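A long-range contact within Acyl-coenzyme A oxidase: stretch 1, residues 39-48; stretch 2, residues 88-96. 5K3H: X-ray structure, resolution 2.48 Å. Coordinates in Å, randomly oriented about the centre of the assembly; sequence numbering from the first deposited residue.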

# COMPACT_ATOMS: atom_id res chain seq x y z
N MET B 39 -33.72 -11.64 -6.59
CA MET B 39 -33.46 -12.09 -7.95
C MET B 39 -32.06 -11.69 -8.40
O MET B 39 -31.36 -12.47 -9.06
CB MET B 39 -34.52 -11.55 -8.92
CG MET B 39 -34.76 -12.41 -10.15
SD MET B 39 -35.32 -14.09 -9.72
CE MET B 39 -35.22 -14.88 -11.34
N ARG B 40 -31.62 -10.48 -8.04
CA ARG B 40 -30.30 -10.04 -8.49
C ARG B 40 -29.24 -10.94 -7.89
O ARG B 40 -28.25 -11.27 -8.56
CB ARG B 40 -30.03 -8.59 -8.13
CG ARG B 40 -31.08 -7.61 -8.60
CD ARG B 40 -30.48 -6.30 -9.09
NE ARG B 40 -30.08 -6.43 -10.50
CZ ARG B 40 -28.88 -6.76 -10.96
NH1 ARG B 40 -27.87 -7.03 -10.12
NH2 ARG B 40 -28.70 -6.86 -12.28
N ALA B 41 -29.42 -11.33 -6.62
CA ALA B 41 -28.47 -12.22 -5.98
C ALA B 41 -28.48 -13.62 -6.60
O ALA B 41 -27.43 -14.17 -6.94
CB ALA B 41 -28.77 -12.30 -4.48
N ARG B 42 -29.67 -14.19 -6.78
CA ARG B 42 -29.78 -15.53 -7.37
C ARG B 42 -29.20 -15.57 -8.78
O ARG B 42 -28.58 -16.56 -9.18
CB ARG B 42 -31.23 -16.01 -7.37
CG ARG B 42 -31.32 -17.47 -7.77
CD ARG B 42 -32.70 -17.88 -8.19
NE ARG B 42 -33.72 -17.34 -7.32
CZ ARG B 42 -34.97 -17.11 -7.69
NH1 ARG B 42 -35.35 -17.36 -8.94
NH2 ARG B 42 -35.85 -16.62 -6.82
N ARG B 43 -29.42 -14.51 -9.56
CA ARG B 43 -28.89 -14.54 -10.92
C ARG B 43 -27.37 -14.64 -10.92
O ARG B 43 -26.79 -15.27 -11.81
CB ARG B 43 -29.38 -13.31 -11.70
CG ARG B 43 -30.84 -13.40 -12.17
CD ARG B 43 -30.99 -14.49 -13.23
NE ARG B 43 -30.12 -14.26 -14.39
CZ ARG B 43 -29.41 -15.22 -14.97
NH1 ARG B 43 -29.45 -16.45 -14.50
NH2 ARG B 43 -28.65 -14.96 -16.03
N ARG B 44 -26.71 -14.02 -9.93
CA ARG B 44 -25.26 -14.19 -9.79
C ARG B 44 -24.89 -15.66 -9.60
O ARG B 44 -23.94 -16.16 -10.20
CB ARG B 44 -24.74 -13.36 -8.61
CG ARG B 44 -24.78 -11.84 -8.82
CD ARG B 44 -24.15 -11.09 -7.66
NE ARG B 44 -22.70 -11.22 -7.60
CZ ARG B 44 -22.06 -12.15 -6.88
NH1 ARG B 44 -22.75 -13.04 -6.18
NH2 ARG B 44 -20.74 -12.19 -6.85
N ARG B 45 -25.63 -16.36 -8.73
CA ARG B 45 -25.33 -17.77 -8.49
C ARG B 45 -25.59 -18.61 -9.73
O ARG B 45 -24.83 -19.54 -10.01
CB ARG B 45 -26.13 -18.29 -7.30
CG ARG B 45 -25.80 -17.50 -6.04
CD ARG B 45 -26.25 -18.17 -4.76
NE ARG B 45 -27.71 -18.26 -4.66
CZ ARG B 45 -28.49 -17.28 -4.23
NH1 ARG B 45 -27.97 -16.11 -3.88
NH2 ARG B 45 -29.80 -17.47 -4.17
N GLU B 46 -26.65 -18.27 -10.50
CA GLU B 46 -26.95 -19.01 -11.73
C GLU B 46 -25.89 -18.76 -12.79
O GLU B 46 -25.47 -19.69 -13.48
CB GLU B 46 -28.33 -18.62 -12.26
CG GLU B 46 -29.47 -19.02 -11.36
CD GLU B 46 -30.83 -18.60 -11.90
OE1 GLU B 46 -30.88 -17.95 -12.96
OE2 GLU B 46 -31.86 -18.89 -11.26
N ILE B 47 -25.46 -17.50 -12.94
CA ILE B 47 -24.39 -17.15 -13.87
C ILE B 47 -23.11 -17.91 -13.53
O ILE B 47 -22.43 -18.44 -14.42
CB ILE B 47 -24.15 -15.63 -13.87
CG1 ILE B 47 -25.32 -14.88 -14.51
CG2 ILE B 47 -22.84 -15.30 -14.54
CD1 ILE B 47 -25.31 -13.40 -14.16
N THR B 48 -22.76 -17.94 -12.24
CA THR B 48 -21.56 -18.65 -11.80
C THR B 48 -21.66 -20.13 -12.13
O THR B 48 -20.70 -20.72 -12.65
CB THR B 48 -21.37 -18.42 -10.30
OG1 THR B 48 -21.08 -17.04 -10.08
CG2 THR B 48 -20.26 -19.27 -9.70
N GLU B 88 -26.03 -16.84 -23.86
CA GLU B 88 -26.36 -18.10 -23.21
C GLU B 88 -26.25 -18.04 -21.70
O GLU B 88 -26.68 -18.98 -21.03
CB GLU B 88 -25.41 -19.18 -23.73
CG GLU B 88 -25.41 -19.32 -25.24
CD GLU B 88 -24.22 -20.09 -25.74
OE1 GLU B 88 -23.87 -21.12 -25.12
OE2 GLU B 88 -23.66 -19.68 -26.79
N ILE B 89 -25.73 -16.94 -21.16
CA ILE B 89 -25.42 -16.86 -19.75
C ILE B 89 -26.18 -15.73 -19.07
O ILE B 89 -26.63 -15.89 -17.93
CB ILE B 89 -23.89 -16.68 -19.54
CG1 ILE B 89 -23.11 -17.67 -20.42
CG2 ILE B 89 -23.50 -16.92 -18.07
CD1 ILE B 89 -21.64 -17.33 -20.63
N ILE B 90 -26.37 -14.59 -19.75
CA ILE B 90 -26.94 -13.40 -19.12
C ILE B 90 -27.97 -12.74 -20.04
O ILE B 90 -28.16 -13.12 -21.20
CB ILE B 90 -25.87 -12.35 -18.73
CG1 ILE B 90 -25.20 -11.78 -19.99
CG2 ILE B 90 -24.86 -12.90 -17.73
CD1 ILE B 90 -24.49 -10.48 -19.77
N ASP B 91 -28.66 -11.74 -19.48
CA ASP B 91 -29.37 -10.74 -20.24
C ASP B 91 -28.37 -9.64 -20.59
O ASP B 91 -27.99 -8.87 -19.69
CB ASP B 91 -30.54 -10.19 -19.44
CG ASP B 91 -31.16 -8.92 -20.06
OD1 ASP B 91 -32.03 -8.32 -19.40
OD2 ASP B 91 -30.78 -8.53 -21.19
N PRO B 92 -27.92 -9.54 -21.84
CA PRO B 92 -26.83 -8.59 -22.15
C PRO B 92 -27.21 -7.13 -22.02
O PRO B 92 -26.33 -6.27 -22.15
CB PRO B 92 -26.46 -8.94 -23.60
CG PRO B 92 -27.13 -10.25 -23.92
CD PRO B 92 -28.28 -10.41 -22.97
N THR B 93 -28.49 -6.81 -21.80
CA THR B 93 -28.91 -5.44 -21.52
C THR B 93 -28.83 -5.11 -20.04
O THR B 93 -29.03 -3.94 -19.66
CB THR B 93 -30.35 -5.18 -21.98
OG1 THR B 93 -31.26 -5.93 -21.15
CG2 THR B 93 -30.56 -5.56 -23.44
N ASP B 94 -28.57 -6.10 -19.19
CA ASP B 94 -28.60 -5.94 -17.75
C ASP B 94 -27.18 -5.64 -17.29
O ASP B 94 -26.37 -6.54 -17.12
CB ASP B 94 -29.15 -7.18 -17.06
CG ASP B 94 -29.37 -6.97 -15.57
OD1 ASP B 94 -28.37 -6.81 -14.82
OD2 ASP B 94 -30.54 -6.98 -15.14
N ALA B 95 -26.87 -4.36 -17.13
CA ALA B 95 -25.71 -4.02 -16.33
C ALA B 95 -25.93 -4.61 -14.94
O ALA B 95 -27.01 -4.50 -14.36
CB ALA B 95 -25.53 -2.50 -16.27
N GLY B 96 -24.91 -5.26 -14.42
CA GLY B 96 -25.06 -5.95 -13.15
C GLY B 96 -24.84 -7.41 -13.45
O GLY B 96 -23.93 -8.03 -12.89
O HOH W 1 -27.44 -17.60 -16.12

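Stretch 1 is helical throughout, whereas stretch 2 is an irregular segment laid along one side of it. The register is antiparallel in sense: CA of I47 lies 6.0 Å from CA of I89, and CA of R40 lies 8.1 Å from CA of G96. The contacting residues R40, R43 and I47 recur at spacings of three and four, as expected for one helix face, and the contact buries 282 Å², both sides summed.

At the I47 end the contact is apolar. With chi1 at m and chi2 at t, I47 places CD1 3.6 Å from CG2 of I90, while its CG2 lies 3.9 Å from CG2 of I89. These are van der Waals separations. I90 takes chi1 p; its CG2 meets I47 although the end of its side chain leads away.

R43 points toward stretch 2, but its m, m, m chi angles fold the chain compactly instead of extending it. The guanidinium is thereby shared between the two stretches: NH2 of R43 donates to O of I89 (2.9 Å, 138°), which approaches near the guanidinium plane, and NH1 of R43 forms a salt bridge with OE1 of E46 (2.6 Å), one helical turn on. Water 1 reinforces the link, accepting from NH1 of R43 (2.8 Å) and donating to O of I89 (2.6 Å).

R40 serves the other end of the contact. The CA-to-CB bond of R40 points sideways, yet chi1 m, an off-well chi2 of -141° and chi3 p bring NH2 of R40 to 2.6 Å from OD1 of D94, a salt bridge made at the guanidinium edge. D94, with chi1 t, points toward the helix and closes the type I turn begun at D91, its N bonding to O of D91 (2.9 Å). Glycine suits position 96: at phi/psi 117/-56, an ideal CB would jam against the preceding carbonyl and lie 2.6 Å from NH2 of R40.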